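2-keto acid:ferredoxin oxidoreductase subunit alpha (PDB 4WBX) probably catalyses, as the alpha subunit of a heterotetramer, the ferredoxin-dependent oxidative decarboxylation of 2-oxoglutarate to succinyl-CoA. Local coordinates at the interface of chains A and B. Numbering follows the deposited sequence. Chains: chain A/B, 2-keto acid:ferredoxin oxidoreductase subunit alpha.

The interface of chains A and B. Residues chain A 96-97, 100, 137-138, 141; chain B 146-149.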
loop_
_atom_site.group_PDB
_atom_site.type_symbol
_atom_site.label_atom_id
_atom_site.label_comp_id
_atom_site.label_asym_id
_atom_site.label_seq_id
_atom_site.Cartn_x
_atom_site.Cartn_y
_atom_site.Cartn_z
ATOM N N GLY A 96 0.085 -15.955 2.629
ATOM C CA GLY A 96 -1.282 -15.750 2.218
ATOM C C GLY A 96 -1.438 -14.470 1.453
ATOM O O GLY A 96 -0.676 -14.196 0.523
ATOM N N PRO A 97 -2.435 -13.672 1.822
ATOM C CA PRO A 97 -2.654 -12.476 1.008
ATOM C C PRO A 97 -1.509 -11.469 1.157
ATOM O O PRO A 97 -1.447 -10.512 0.411
ATOM C CB PRO A 97 -3.985 -11.924 1.535
ATOM C CG PRO A 97 -4.208 -12.584 2.843
ATOM C CD PRO A 97 -3.501 -13.904 2.807
ATOM N N SER A 100 0.403 -11.950 -1.989
ATOM C CA SER A 100 -0.202 -11.192 -3.071
ATOM C C SER A 100 0.324 -9.752 -3.096
ATOM O O SER A 100 0.716 -9.270 -4.135
ATOM C CB SER A 100 -1.724 -11.201 -2.943
ATOM O OG SER A 100 -2.232 -12.509 -3.156
ATOM N N GLY A 137 -2.078 -23.931 -1.873
ATOM C CA GLY A 137 -2.722 -23.101 -2.872
ATOM C C GLY A 137 -2.018 -21.837 -3.386
ATOM O O GLY A 137 -2.703 -20.939 -3.893
ATOM N N ASP A 138 -0.689 -21.758 -3.259
ATOM C CA ASP A 138 0.077 -20.663 -3.848
ATOM C C ASP A 138 1.114 -21.188 -4.820
ATOM O O ASP A 138 2.114 -20.505 -5.068
ATOM C CB ASP A 138 0.812 -19.811 -2.793
ATOM C CG ASP A 138 -0.127 -19.120 -1.807
ATOM O OD1 ASP A 138 -1.362 -19.098 -2.029
ATOM O OD2 ASP A 138 0.385 -18.563 -0.810
ATOM N N GLN A 141 0.489 -19.020 -8.086
ATOM C CA GLN A 141 0.775 -17.622 -7.820
ATOM C C GLN A 141 2.267 -17.426 -7.647
ATOM O O GLN A 141 2.806 -16.389 -8.010
ATOM C CB GLN A 141 0.023 -17.126 -6.591
ATOM C CG GLN A 141 0.294 -15.673 -6.253
ATOM C CD GLN A 141 -0.371 -15.234 -4.955
ATOM O OE1 GLN A 141 -1.021 -14.180 -4.894
ATOM N NE2 GLN A 141 -0.192 -16.031 -3.906
ATOM N N THR B 146 -4.180 -14.168 -7.939
ATOM C CA THR B 146 -4.803 -14.343 -6.646
ATOM C C THR B 146 -4.077 -15.385 -5.780
ATOM O O THR B 146 -3.577 -16.384 -6.286
ATOM C CB THR B 146 -6.260 -14.760 -6.848
ATOM O OG1 THR B 146 -7.009 -13.608 -7.218
ATOM C CG2 THR B 146 -6.868 -15.304 -5.612
ATOM N N HIS B 147 -4.002 -15.150 -4.473
ATOM C CA HIS B 147 -3.535 -16.186 -3.566
ATOM C C HIS B 147 -4.658 -17.203 -3.329
ATOM O O HIS B 147 -5.837 -16.834 -3.225
ATOM C CB HIS B 147 -3.063 -15.584 -2.234
ATOM C CG HIS B 147 -3.376 -16.445 -1.044
ATOM N ND1 HIS B 147 -2.696 -17.611 -0.768
ATOM C CD2 HIS B 147 -4.320 -16.316 -0.078
ATOM C CE1 HIS B 147 -3.201 -18.166 0.326
ATOM N NE2 HIS B 147 -4.184 -17.399 0.763
ATOM N N GLY B 148 -4.288 -18.478 -3.265
ATOM C CA GLY B 148 -5.220 -19.525 -2.889
ATOM C C GLY B 148 -5.914 -20.234 -4.041
ATOM O O GLY B 148 -5.477 -20.178 -5.190
ATOM N N ASP B 149 -7.004 -20.914 -3.704
ATOM C CA ASP B 149 -7.874 -21.585 -4.661
ATOM C C ASP B 149 -9.047 -20.692 -4.919
ATOM O O ASP B 149 -9.720 -20.264 -3.989
ATOM C CB ASP B 149 -8.377 -22.934 -4.128
ATOM C CG ASP B 149 -7.384 -24.043 -4.333
ATOM O OD1 ASP B 149 -6.960 -24.265 -5.495
ATOM O OD2 ASP B 149 -7.013 -24.671 -3.317
#
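A loop of the thiamine-diphosphate-binding (pyrimidine-type) domain of the pyruvate:ferredoxin oxidoreductase family brings B:His147 against A:Gly96, A:Asp138 and A:Gln141 of the other copy, in a two-fold symmetric interface between alpha subunits that need not be the one used in the heterotetramer. The imidazole packs between the start of helix 97-101 and the segment leading into helix 139-144, and B:His147 as a whole buries 75 Å² against chain A. A:Gly96 covers one ring face, the hydrogen-bearing side of its CA over the ring centre in a CH-pi contact 3.6 Å from the centroid. Beside it, CD of the A:Pro97 ring lies 3.8 Å from CD2 of the imidazole. The carboxylate of A:Asp138 meets the ND1 edge, its CG in the ring plane but its own plane turned 78° from the imidazole. OD1 is modelled too near ND1 for the length of that bond to be trusted. The backbone N of B:Gly148 makes weak hydrogen bonds to A:Gly137 O (3.0 Å) and to A:Asp138 OD1 (3.2 Å). From helix 139-144, A:Gln141 reaches across with CG anti to its backbone N (chi1 179°) and the chain extended, which lays the amide over the B:His147 backbone, CD 3.6 Å from CA. Its OE1 lies 3.2 Å from B:His147 N, but that N-H points elsewhere and the two atoms merely pack. OE1 does accept a hydrogen bond from the hydroxyl of A:Ser100, whose OG, at 2.7 Å, lies on a carbonyl lone pair and would fix the rotation of the amide. An alanine in place of A:Gln141 would probably leave the A:Ser100 hydroxyl without this acceptor and open a gap over CA and CB of B:His147.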